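Local coordinates for protein split-Soret cytochrome c (Desulfovibrio desulfuricans, PDB 1H21) that carries electrons as a dimeric di-heme cytochrome c that also holds an iron-sulfur centre, and may take part in sulfate reduction, at residues G41-G54 against Q66-G78. Numbering follows the deposited sequence.
Sequences GFGCGFGAFYSIVG and QFPFAMLEANKGG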
ATOM      1  N   GLY A  41      -7.241  -3.736 -17.928  1.00 38.10           N
ATOM      2  CA  GLY A  41      -5.949  -3.258 -17.479  1.00 38.59           C
ATOM      3  C   GLY A  41      -5.952  -2.867 -16.017  1.00 39.78           C
ATOM      4  O   GLY A  41      -5.126  -2.031 -15.624  1.00 40.56           O
ATOM      5  N   PHE A  42      -6.835  -3.482 -15.221  1.00 35.94           N
ATOM      6  CA  PHE A  42      -6.955  -3.176 -13.795  1.00 34.76           C
ATOM      7  C   PHE A  42      -5.734  -3.500 -12.928  1.00 33.60           C
ATOM      8  O   PHE A  42      -5.509  -2.834 -11.921  1.00 37.70           O
ATOM      9  CB  PHE A  42      -8.240  -3.775 -13.220  1.00 38.19           C
ATOM     10  CG  PHE A  42      -9.514  -3.050 -13.642  1.00 36.42           C
ATOM     11  CD1 PHE A  42      -9.465  -1.845 -14.333  1.00 37.45           C
ATOM     12  CD2 PHE A  42     -10.766  -3.593 -13.352  1.00 38.14           C
ATOM     13  CE1 PHE A  42     -10.642  -1.189 -14.738  1.00 36.67           C
ATOM     14  CE2 PHE A  42     -11.945  -2.957 -13.750  1.00 38.77           C
ATOM     15  CZ  PHE A  42     -11.885  -1.750 -14.445  1.00 40.04           C
ATOM     16  N   GLY A  43      -4.995  -4.553 -13.268  1.00 30.07           N
ATOM     17  CA  GLY A  43      -3.766  -4.837 -12.546  1.00 28.62           C
ATOM     18  C   GLY A  43      -3.651  -5.794 -11.376  1.00 31.83           C
ATOM     19  O   GLY A  43      -4.603  -6.487 -11.011  1.00 30.90           O
ATOM     20  N   CYS A  44      -2.451  -5.781 -10.776  1.00 33.74           N
ATOM     21  CA  CYS A  44      -2.075  -6.650  -9.668  1.00 31.78           C
ATOM     22  C   CYS A  44      -3.043  -6.690  -8.513  1.00 33.22           C
ATOM     23  O   CYS A  44      -3.413  -7.763  -8.066  1.00 36.31           O
ATOM     24  CB  CYS A  44      -0.642  -6.378  -9.146  1.00 33.73           C
ATOM     25  SG  CYS A  44       0.303  -4.992  -9.818  1.00 41.53           S
ATOM     26  N   GLY A  45      -3.447  -5.536  -8.007  1.00 34.99           N
ATOM     27  CA  GLY A  45      -4.356  -5.527  -6.878  1.00 32.84           C
ATOM     28  C   GLY A  45      -5.727  -6.078  -7.222  1.00 31.96           C
ATOM     29  O   GLY A  45      -6.307  -6.877  -6.481  1.00 32.02           O
ATOM     30  N   PHE A  46      -6.246  -5.668  -8.366  1.00 30.06           N
ATOM     31  CA  PHE A  46      -7.564  -6.117  -8.785  1.00 29.78           C
ATOM     32  C   PHE A  46      -7.592  -7.632  -9.000  1.00 30.52           C
ATOM     33  O   PHE A  46      -8.355  -8.338  -8.343  1.00 31.87           O
ATOM     34  CB  PHE A  46      -8.000  -5.361 -10.039  1.00 27.91           C
ATOM     35  CG  PHE A  46      -9.320  -5.795 -10.579  1.00 29.98           C
ATOM     36  CD1 PHE A  46     -10.501  -5.212 -10.121  1.00 30.89           C
ATOM     37  CD2 PHE A  46      -9.386  -6.774 -11.569  1.00 32.15           C
ATOM     38  CE1 PHE A  46     -11.738  -5.593 -10.647  1.00 28.37           C
ATOM     39  CE2 PHE A  46     -10.619  -7.172 -12.110  1.00 31.08           C
ATOM     40  CZ  PHE A  46     -11.795  -6.580 -11.648  1.00 31.36           C
ATOM     41  N   GLY A  47      -6.710  -8.140  -9.850  1.00 31.73           N
ATOM     42  CA  GLY A  47      -6.673  -9.572 -10.091  1.00 31.16           C
ATOM     43  C   GLY A  47      -6.589 -10.422  -8.827  1.00 31.72           C
ATOM     44  O   GLY A  47      -7.363 -11.361  -8.663  1.00 34.17           O
ATOM     45  N   ALA A  48      -5.664 -10.096  -7.931  1.00 30.27           N
ATOM     46  CA  ALA A  48      -5.503 -10.853  -6.705  1.00 30.75           C
ATOM     47  C   ALA A  48      -6.719 -10.715  -5.804  1.00 33.46           C
ATOM     48  O   ALA A  48      -7.254 -11.711  -5.316  1.00 36.90           O
ATOM     49  CB  ALA A  48      -4.257 -10.410  -5.968  1.00 30.01           C
ATOM     50  N   PHE A  49      -7.169  -9.487  -5.574  1.00 36.45           N
ATOM     51  CA  PHE A  49      -8.323  -9.285  -4.700  1.00 35.38           C
ATOM     52  C   PHE A  49      -9.513 -10.072  -5.227  1.00 35.52           C
ATOM     53  O   PHE A  49     -10.119 -10.877  -4.523  1.00 34.12           O
ATOM     54  CB  PHE A  49      -8.707  -7.809  -4.597  1.00 33.37           C
ATOM     55  CG  PHE A  49      -9.764  -7.558  -3.578  1.00 27.57           C
ATOM     56  CD1 PHE A  49      -9.426  -7.398  -2.240  1.00 23.00           C
ATOM     57  CD2 PHE A  49     -11.109  -7.554  -3.944  1.00 26.80           C
ATOM     58  CE1 PHE A  49     -10.419  -7.241  -1.253  1.00 21.02           C
ATOM     59  CE2 PHE A  49     -12.115  -7.397  -2.979  1.00 23.36           C
ATOM     60  CZ  PHE A  49     -11.766  -7.240  -1.623  1.00 22.00           C
ATOM     61  N   TYR A  50      -9.833  -9.854  -6.489  1.00 36.43           N
ATOM     62  CA  TYR A  50     -10.946 -10.564  -7.077  1.00 37.19           C
ATOM     63  C   TYR A  50     -10.815 -12.088  -6.998  1.00 36.69           C
ATOM     64  O   TYR A  50     -11.772 -12.763  -6.634  1.00 36.14           O
ATOM     65  CB  TYR A  50     -11.167 -10.143  -8.519  1.00 39.15           C
ATOM     66  CG  TYR A  50     -12.458 -10.685  -9.076  1.00 42.49           C
ATOM     67  CD1 TYR A  50     -13.610  -9.907  -9.074  1.00 42.74           C
ATOM     68  CD2 TYR A  50     -12.537 -11.977  -9.608  1.00 44.74           C
ATOM     69  CE1 TYR A  50     -14.808 -10.391  -9.588  1.00 43.38           C
ATOM     70  CE2 TYR A  50     -13.737 -12.474 -10.124  1.00 44.39           C
ATOM     71  CZ  TYR A  50     -14.864 -11.666 -10.108  1.00 44.49           C
ATOM     72  OH  TYR A  50     -16.049 -12.100 -10.644  1.00 48.53           O
ATOM     73  N   SER A  51      -9.634 -12.630  -7.274  1.00 35.34           N
ATOM     74  CA  SER A  51      -9.490 -14.075  -7.230  1.00 33.53           C
ATOM     75  C   SER A  51      -9.885 -14.655  -5.867  1.00 35.86           C
ATOM     76  O   SER A  51     -10.140 -15.849  -5.741  1.00 39.82           O
ATOM     77  CB  SER A  51      -8.074 -14.509  -7.630  1.00 30.45           C
ATOM     78  OG  SER A  51      -7.133 -14.264  -6.615  1.00 32.64           O
ATOM     79  N   ILE A  52      -9.988 -13.804  -4.857  1.00 35.38           N
ATOM     80  CA  ILE A  52     -10.341 -14.274  -3.528  1.00 33.86           C
ATOM     81  C   ILE A  52     -11.781 -13.946  -3.163  1.00 35.72           C
ATOM     82  O   ILE A  52     -12.605 -14.840  -2.967  1.00 37.94           O
ATOM     83  CB  ILE A  52      -9.349 -13.723  -2.479  1.00 31.60           C
ATOM     84  CG1 ILE A  52      -8.013 -14.464  -2.621  1.00 29.33           C
ATOM     85  CG2 ILE A  52      -9.933 -13.808  -1.081  1.00 31.21           C
ATOM     86  CD1 ILE A  52      -6.956 -14.068  -1.630  1.00 28.67           C
ATOM     87  N   VAL A  53     -12.099 -12.662  -3.115  1.00 36.51           N
ATOM     88  CA  VAL A  53     -13.443 -12.215  -2.761  1.00 31.11           C
ATOM     89  C   VAL A  53     -14.356 -12.279  -3.970  1.00 32.12           C
ATOM     90  O   VAL A  53     -15.561 -12.479  -3.834  1.00 35.13           O
ATOM     91  CB  VAL A  53     -13.402 -10.787  -2.188  1.00 29.08           C
ATOM     92  CG1 VAL A  53     -14.795 -10.287  -1.857  1.00 27.82           C
ATOM     93  CG2 VAL A  53     -12.504 -10.750  -0.949  1.00 23.60           C
ATOM     94  N   GLY A  54     -13.773 -12.131  -5.154  1.00 33.53           N
ATOM     95  CA  GLY A  54     -14.557 -12.187  -6.376  1.00 35.29           C
ATOM     96  C   GLY A  54     -15.074 -13.600  -6.614  1.00 37.68           C
ATOM     97  O   GLY A  54     -16.234 -13.787  -7.000  1.00 39.39           O
ATOM     98  N   GLN A  66     -21.041  -7.951  -3.545  1.00 38.58           N
ATOM     99  CA  GLN A  66     -21.520  -6.564  -3.494  1.00 39.93           C
ATOM    100  C   GLN A  66     -20.336  -5.587  -3.447  1.00 43.17           C
ATOM    101  O   GLN A  66     -20.524  -4.365  -3.411  1.00 42.92           O
ATOM    102  CB  GLN A  66     -22.409  -6.338  -2.262  1.00 38.50           C
ATOM    103  CG  GLN A  66     -23.696  -7.152  -2.227  1.00 39.84           C
ATOM    104  CD  GLN A  66     -24.599  -6.880  -3.413  1.00 41.96           C
ATOM    105  OE1 GLN A  66     -25.134  -5.775  -3.579  1.00 41.09           O
ATOM    106  NE2 GLN A  66     -24.777  -7.895  -4.251  1.00 44.11           N
ATOM    107  N   PHE A  67     -19.117  -6.131  -3.418  1.00 42.96           N
ATOM    108  CA  PHE A  67     -17.906  -5.319  -3.344  1.00 40.23           C
ATOM    109  C   PHE A  67     -17.548  -4.562  -4.637  1.00 41.06           C
ATOM    110  O   PHE A  67     -17.684  -5.101  -5.750  1.00 43.35           O
ATOM    111  CB  PHE A  67     -16.727  -6.194  -2.913  1.00 33.24           C
ATOM    112  CG  PHE A  67     -15.546  -5.417  -2.439  1.00 33.30           C
ATOM    113  CD1 PHE A  67     -15.381  -5.144  -1.078  1.00 33.88           C
ATOM    114  CD2 PHE A  67     -14.591  -4.953  -3.347  1.00 33.64           C
ATOM    115  CE1 PHE A  67     -14.280  -4.421  -0.622  1.00 32.57           C
ATOM    116  CE2 PHE A  67     -13.489  -4.231  -2.914  1.00 32.72           C
ATOM    117  CZ  PHE A  67     -13.328  -3.964  -1.543  1.00 33.82           C
ATOM    118  N   PRO A  68     -17.161  -3.275  -4.512  1.00 39.72           N
ATOM    119  CA  PRO A  68     -16.777  -2.446  -5.671  1.00 39.06           C
ATOM    120  C   PRO A  68     -15.340  -2.835  -6.102  1.00 37.99           C
ATOM    121  O   PRO A  68     -14.383  -2.098  -5.859  1.00 39.44           O
ATOM    122  CB  PRO A  68     -16.859  -1.017  -5.108  1.00 35.23           C
ATOM    123  CG  PRO A  68     -16.561  -1.193  -3.638  1.00 31.42           C
ATOM    124  CD  PRO A  68     -17.275  -2.465  -3.276  1.00 34.36           C
ATOM    125  N   PHE A  69     -15.212  -3.980  -6.767  1.00 32.95           N
ATOM    126  CA  PHE A  69     -13.906  -4.530  -7.151  1.00 32.54           C
ATOM    127  C   PHE A  69     -12.879  -3.635  -7.815  1.00 29.85           C
ATOM    128  O   PHE A  69     -11.706  -3.660  -7.451  1.00 28.86           O
ATOM    129  CB  PHE A  69     -14.072  -5.815  -7.974  1.00 32.62           C
ATOM    130  CG  PHE A  69     -14.801  -6.899  -7.248  1.00 30.90           C
ATOM    131  CD1 PHE A  69     -16.116  -7.206  -7.573  1.00 33.37           C
ATOM    132  CD2 PHE A  69     -14.208  -7.564  -6.194  1.00 32.06           C
ATOM    133  CE1 PHE A  69     -16.817  -8.147  -6.856  1.00 28.66           C
ATOM    134  CE2 PHE A  69     -14.912  -8.516  -5.470  1.00 29.18           C
ATOM    135  CZ  PHE A  69     -16.209  -8.804  -5.800  1.00 26.52           C
ATOM    136  N   ALA A  70     -13.311  -2.838  -8.778  1.00 30.13           N
ATOM    137  CA  ALA A  70     -12.390  -1.960  -9.484  1.00 28.44           C
ATOM    138  C   ALA A  70     -11.688  -0.975  -8.558  1.00 32.50           C
ATOM    139  O   ALA A  70     -10.688  -0.378  -8.950  1.00 35.14           O
ATOM    140  CB  ALA A  70     -13.080  -1.241 -10.586  1.00 24.56           C
ATOM    141  N   MET A  71     -12.168  -0.836  -7.320  1.00 31.06           N
ATOM    142  CA  MET A  71     -11.521   0.063  -6.376  1.00 29.03           C
ATOM    143  C   MET A  71     -10.057  -0.366  -6.250  1.00 33.09           C
ATOM    144  O   MET A  71      -9.169   0.472  -6.019  1.00 33.27           O
ATOM    145  CB  MET A  71     -12.182   0.021  -4.991  1.00 30.31           C
ATOM    146  CG  MET A  71     -11.532   0.975  -3.964  1.00 25.39           C
ATOM    147  SD  MET A  71     -12.125   0.806  -2.254  1.00 32.52           S
ATOM    148  CE  MET A  71     -10.878  -0.185  -1.519  1.00 23.36           C
ATOM    149  N   LEU A  72      -9.806  -1.660  -6.445  1.00 30.44           N
ATOM    150  CA  LEU A  72      -8.454  -2.179  -6.343  1.00 28.23           C
ATOM    151  C   LEU A  72      -7.554  -1.832  -7.502  1.00 28.75           C
ATOM    152  O   LEU A  72      -6.379  -2.171  -7.495  1.00 31.42           O
ATOM    153  CB  LEU A  72      -8.431  -3.667  -6.017  1.00 27.61           C
ATOM    154  CG  LEU A  72      -8.721  -3.719  -4.523  1.00 28.19           C
ATOM    155  CD1 LEU A  72     -10.104  -4.272  -4.314  1.00 30.03           C
ATOM    156  CD2 LEU A  72      -7.675  -4.519  -3.789  1.00 28.17           C
ATOM    157  N   GLU A  73      -8.089  -1.107  -8.476  1.00 31.00           N
ATOM    158  CA  GLU A  73      -7.265  -0.644  -9.599  1.00 33.18           C
ATOM    159  C   GLU A  73      -6.273   0.375  -8.991  1.00 30.04           C
ATOM    160  O   GLU A  73      -5.155   0.556  -9.465  1.00 35.88           O
ATOM    161  CB  GLU A  73      -8.136   0.033 -10.672  1.00 30.55           C
ATOM    162  CG  GLU A  73      -7.366   0.498 -11.907  1.00 35.40           C
ATOM    163  CD  GLU A  73      -8.133   1.515 -12.731  1.00 39.09           C
ATOM    164  OE1 GLU A  73      -8.668   2.483 -12.140  1.00 41.36           O
ATOM    165  OE2 GLU A  73      -8.183   1.372 -13.978  1.00 39.61           O
ATOM    166  N   ALA A  74      -6.679   0.959  -7.872  1.00 27.32           N
ATOM    167  CA  ALA A  74      -5.900   1.946  -7.143  1.00 26.78           C
ATOM    168  C   ALA A  74      -4.492   1.461  -6.844  1.00 27.60           C
ATOM    169  O   ALA A  74      -3.568   2.262  -6.775  1.00 28.35           O
ATOM    170  CB  ALA A  74      -6.619   2.300  -5.829  1.00 16.53           C
ATOM    171  N   ASN A  75      -4.339   0.152  -6.697  1.00 26.00           N
ATOM    172  CA  ASN A  75      -3.055  -0.433  -6.355  1.00 27.25           C
ATOM    173  C   ASN A  75      -2.145  -0.780  -7.516  1.00 26.30           C
ATOM    174  O   ASN A  75      -1.036  -1.303  -7.322  1.00 23.23           O
ATOM    175  CB  ASN A  75      -3.274  -1.685  -5.534  1.00 26.85           C
ATOM    176  CG  ASN A  75      -3.754  -1.389  -4.162  1.00 26.82           C
ATOM    177  OD1 ASN A  75      -2.956  -1.239  -3.241  1.00 32.35           O
ATOM    178  ND2 ASN A  75      -5.066  -1.349  -3.990  1.00 21.22           N
ATOM    179  N   LYS A  76      -2.596  -0.514  -8.727  1.00 26.86           N
ATOM    180  CA  LYS A  76      -1.768  -0.845  -9.876  1.00 29.66           C
ATOM    181  C   LYS A  76      -0.466  -0.037  -9.817  1.00 28.71           C
ATOM    182  O   LYS A  76      -0.466   1.121  -9.394  1.00 28.61           O
ATOM    183  CB  LYS A  76      -2.531  -0.585 -11.181  1.00 29.77           C
ATOM    184  CG  LYS A  76      -2.063  -1.453 -12.347  1.00 30.75           C
ATOM    185  CD  LYS A  76      -2.700  -1.016 -13.666  1.00 27.27           C
ATOM    186  CE  LYS A  76      -1.850  -1.476 -14.836  1.00 32.85           C
ATOM    187  NZ  LYS A  76      -2.472  -1.232 -16.150  1.00 34.82           N
ATOM    188  N   GLY A  77       0.647  -0.696 -10.137  1.00 28.20           N
ATOM    189  CA  GLY A  77       1.948  -0.047 -10.142  1.00 28.11           C
ATOM    190  C   GLY A  77       2.413   0.475  -8.792  1.00 31.60           C
ATOM    191  O   GLY A  77       3.212   1.413  -8.710  1.00 36.70           O
ATOM    192  N   GLY A  78       1.950  -0.161  -7.723  1.00 31.45           N
ATOM    193  CA  GLY A  78       2.314   0.279  -6.392  1.00 25.85           C
ATOM    194  C   GLY A  78       1.574   1.550  -6.043  1.00 24.39           C
ATOM    195  O   GLY A  78       2.068   2.349  -5.269  1.00 26.90           O
TER
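F49 and Y50 both set CG anti to the backbone N (chi1 -173° and -170°), while F69 turns its CG to lie beside its own N, and these rotations gather the rings where helix 44-60 packs against the 3-10 segment 69-75. The arrangement illustrates how a helix and a 3-10 segment further along the chain can be joined through aromatics laid edge to face and obliquely. Y50 directs its edge at one face of F69 in a T-shaped pair, CD1 3.7 Å from F69 CG, while F49 CD2 meets the rim of F69. L72 CD1 sits over a face of F49 as a CH-pi contact, 3.6 Å from the ring centroid, and F67 lies obliquely against the far end of the F49 ring. Glycine at G45 lets the backbones close in, its CA 4.2 Å from N75 CB. The Y50 hydroxyl is hydrogen-bonded to E58 and to F10 N of the second subunit, and E73 OE2 forms a salt bridge with R102 of that subunit, placing the contact at the dimer interface. C44, a probable [2Fe-2S] ligand, opens the helix, SG 4.3 Å from G77 N. Nearby, extended K76 donates a 2.8 Å hydrogen bond from NZ to G41 O.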